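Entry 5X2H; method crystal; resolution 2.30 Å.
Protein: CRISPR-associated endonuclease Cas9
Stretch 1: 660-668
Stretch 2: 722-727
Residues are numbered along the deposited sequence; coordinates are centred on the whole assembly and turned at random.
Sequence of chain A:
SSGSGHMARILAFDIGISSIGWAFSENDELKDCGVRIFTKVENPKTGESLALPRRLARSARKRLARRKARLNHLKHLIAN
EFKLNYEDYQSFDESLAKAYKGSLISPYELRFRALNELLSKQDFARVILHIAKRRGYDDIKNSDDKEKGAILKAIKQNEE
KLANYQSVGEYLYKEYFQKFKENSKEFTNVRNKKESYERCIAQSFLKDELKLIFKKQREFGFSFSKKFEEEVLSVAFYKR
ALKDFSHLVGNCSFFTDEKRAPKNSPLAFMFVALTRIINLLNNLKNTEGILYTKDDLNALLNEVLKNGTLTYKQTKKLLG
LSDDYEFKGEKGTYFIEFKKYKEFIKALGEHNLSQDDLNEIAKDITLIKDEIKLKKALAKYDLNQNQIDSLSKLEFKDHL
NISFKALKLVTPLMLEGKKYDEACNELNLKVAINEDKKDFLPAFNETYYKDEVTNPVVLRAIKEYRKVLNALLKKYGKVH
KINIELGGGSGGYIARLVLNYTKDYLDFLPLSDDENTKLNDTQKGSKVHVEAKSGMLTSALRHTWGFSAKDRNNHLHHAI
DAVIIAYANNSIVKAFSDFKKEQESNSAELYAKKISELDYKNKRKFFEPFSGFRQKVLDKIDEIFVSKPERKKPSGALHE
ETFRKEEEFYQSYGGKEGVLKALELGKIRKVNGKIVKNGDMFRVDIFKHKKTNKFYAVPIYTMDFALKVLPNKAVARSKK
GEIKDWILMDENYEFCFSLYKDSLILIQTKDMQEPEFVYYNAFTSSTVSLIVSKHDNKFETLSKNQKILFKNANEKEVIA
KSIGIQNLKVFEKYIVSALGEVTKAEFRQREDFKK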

# COMPACT_ATOMS: atom_id res chain seq x y z
N LEU A 660 1.17 -25.96 27.20
CA LEU A 660 -0.26 -26.20 27.05
C LEU A 660 -1.07 -25.18 27.84
O LEU A 660 -2.16 -24.77 27.41
CB LEU A 660 -0.61 -27.62 27.50
CG LEU A 660 0.00 -28.75 26.67
CD1 LEU A 660 -0.13 -30.08 27.40
CD2 LEU A 660 -0.66 -28.82 25.30
N LYS A 661 -0.56 -24.76 29.00
CA LYS A 661 -1.25 -23.74 29.78
C LYS A 661 -1.18 -22.39 29.10
O LYS A 661 -2.18 -21.66 29.05
CB LYS A 661 -0.66 -23.68 31.18
CG LYS A 661 -1.42 -22.81 32.15
CD LYS A 661 -0.97 -23.09 33.57
CE LYS A 661 -1.83 -22.35 34.56
NZ LYS A 661 -1.55 -22.80 35.96
N ALA A 662 -0.01 -22.03 28.57
CA ALA A 662 0.12 -20.78 27.82
C ALA A 662 -0.81 -20.77 26.61
O ALA A 662 -1.39 -19.73 26.28
CB ALA A 662 1.57 -20.58 27.39
N LEU A 663 -0.96 -21.92 25.95
CA LEU A 663 -1.89 -22.00 24.83
C LEU A 663 -3.32 -21.78 25.29
O LEU A 663 -4.10 -21.11 24.62
CB LEU A 663 -1.75 -23.34 24.12
CG LEU A 663 -0.50 -23.50 23.25
CD1 LEU A 663 -0.35 -24.94 22.76
CD2 LEU A 663 -0.56 -22.53 22.08
N GLU A 664 -3.68 -22.33 26.46
CA GLU A 664 -5.04 -22.18 26.95
C GLU A 664 -5.34 -20.75 27.38
O GLU A 664 -6.51 -20.35 27.39
CB GLU A 664 -5.29 -23.14 28.12
CG GLU A 664 -6.73 -23.60 28.20
CD GLU A 664 -7.14 -24.03 29.60
OE1 GLU A 664 -6.35 -24.72 30.28
OE2 GLU A 664 -8.27 -23.68 30.01
N LEU A 665 -4.31 -19.97 27.73
CA LEU A 665 -4.50 -18.60 28.18
C LEU A 665 -4.33 -17.57 27.07
O LEU A 665 -4.67 -16.40 27.27
CB LEU A 665 -3.52 -18.28 29.32
CG LEU A 665 -3.77 -19.00 30.64
CD1 LEU A 665 -2.59 -18.84 31.58
CD2 LEU A 665 -5.04 -18.47 31.29
N GLY A 666 -3.80 -17.97 25.92
CA GLY A 666 -3.57 -17.04 24.84
C GLY A 666 -2.23 -16.34 24.86
O GLY A 666 -2.02 -15.40 24.08
N LYS A 667 -1.31 -16.75 25.75
CA LYS A 667 0.02 -16.17 25.76
C LYS A 667 0.81 -16.54 24.51
O LYS A 667 1.73 -15.82 24.12
CB LYS A 667 0.78 -16.61 27.02
CG LYS A 667 0.14 -16.15 28.32
CD LYS A 667 0.80 -16.79 29.53
CE LYS A 667 2.28 -16.46 29.59
NZ LYS A 667 2.52 -15.01 29.77
N ILE A 668 0.46 -17.67 23.90
CA ILE A 668 0.96 -18.06 22.59
C ILE A 668 -0.18 -18.72 21.84
O ILE A 668 -1.18 -19.15 22.42
CB ILE A 668 2.16 -19.04 22.67
CG1 ILE A 668 1.85 -20.19 23.62
CG2 ILE A 668 3.43 -18.30 23.07
CD1 ILE A 668 2.93 -21.27 23.67
N GLU A 722 7.28 -20.79 35.64
CA GLU A 722 5.99 -21.45 35.46
C GLU A 722 4.93 -20.39 35.20
O GLU A 722 5.21 -19.19 35.19
CB GLU A 722 5.66 -22.33 36.68
CG GLU A 722 5.73 -21.60 38.00
CD GLU A 722 5.83 -22.56 39.18
OE1 GLU A 722 6.89 -23.20 39.34
OE2 GLU A 722 4.84 -22.68 39.93
N ILE A 723 3.69 -20.85 34.98
CA ILE A 723 2.58 -19.97 34.65
C ILE A 723 1.49 -20.16 35.71
O ILE A 723 0.88 -21.23 35.79
CB ILE A 723 2.02 -20.23 33.25
CG1 ILE A 723 3.13 -20.09 32.20
CG2 ILE A 723 0.87 -19.27 32.94
CD1 ILE A 723 2.64 -20.28 30.79
N LYS A 724 1.25 -19.12 36.50
CA LYS A 724 0.18 -19.16 37.49
C LYS A 724 -1.18 -19.03 36.80
O LYS A 724 -1.30 -18.42 35.74
CB LYS A 724 0.38 -18.03 38.51
CG LYS A 724 -0.46 -18.14 39.77
CD LYS A 724 -0.18 -16.98 40.71
CE LYS A 724 -1.00 -17.06 41.99
NZ LYS A 724 -0.59 -18.20 42.84
N ASP A 725 -2.19 -19.65 37.41
CA ASP A 725 -3.55 -19.53 36.90
C ASP A 725 -3.95 -18.07 36.76
O ASP A 725 -3.68 -17.25 37.64
CB ASP A 725 -4.55 -20.23 37.83
CG ASP A 725 -4.46 -21.74 37.77
OD1 ASP A 725 -3.69 -22.27 36.95
OD2 ASP A 725 -5.18 -22.41 38.54
N TRP A 726 -4.60 -17.74 35.64
CA TRP A 726 -5.19 -16.42 35.52
C TRP A 726 -6.53 -16.39 36.24
O TRP A 726 -7.09 -17.42 36.61
CB TRP A 726 -5.34 -16.02 34.05
CG TRP A 726 -4.03 -15.63 33.42
CD1 TRP A 726 -2.78 -15.85 33.93
CD2 TRP A 726 -3.84 -14.96 32.17
NE1 TRP A 726 -1.82 -15.36 33.07
CE2 TRP A 726 -2.45 -14.81 31.98
CE3 TRP A 726 -4.71 -14.47 31.19
CZ2 TRP A 726 -1.92 -14.19 30.86
CZ3 TRP A 726 -4.18 -13.86 30.07
CH2 TRP A 726 -2.79 -13.72 29.91
N ILE A 727 -7.04 -15.18 36.46
CA ILE A 727 -8.17 -14.96 37.36
C ILE A 727 -9.44 -14.77 36.54
O ILE A 727 -9.54 -13.82 35.75
CB ILE A 727 -7.91 -13.75 38.28
CG1 ILE A 727 -6.62 -13.97 39.07
CG2 ILE A 727 -9.09 -13.55 39.22
CD1 ILE A 727 -6.06 -12.71 39.68

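The contact sets the last turns of a helix against an extended segment without regular structure, drawing on one side of the helix and then on Lys 667 just past its end. Leu 660 stays out of reach, so the first working residue is Lys 661. Its CA-to-CB bond points toward the other segment and its side chain runs fully extended, all four chi angles t, which carries the ammonium to two acceptors. Lys 661 NZ donates to the backbone Ile 723 O at 2.9 Å and forms a salt bridge with Asp 725 OD1 at a very short 2.4 Å. Asp 725 starts away from the helix, but its carboxylate comes back within reach, so one lysine ties together a main-chain carbonyl and a side chain two residues on.

Ala 662 points sideways, and its methyl packs on the end of Ile 723: Ala 662 CB meets Ile 723 CD1 at 3.6 Å. Leu 663 and Glu 664 make no contact. One turn after Lys 661, Leu 665 again points toward the partner. Leu 665 CD1 lies 3.7 Å from Ile 723 CG2 and also sits over the face of Trp 726, 3.8 Å from the centroid of the five-membered ring and only 8° off the normal, a well-centred CH-pi contact. Leu 665 CD2 packs at 3.7 Å from Trp 726 CG. The rule is one of spacing: positions a turn apart reach the same segment, Lys 661 with hydrogen bonds, Leu 665 with apolar packing.

Gly 666 ends the helical run with positive phi; at these angles a CB would jam against the carbonyl oxygen of Leu 665, so the backbone calls for glycine. Beyond this turn Lys 667 contributes its aliphatic portion: CG lies 3.8 Å from Trp 726 CZ2, and CE 4.0 Å from Ile 723 CD1, while its NZ is hydrogen-bonded elsewhere.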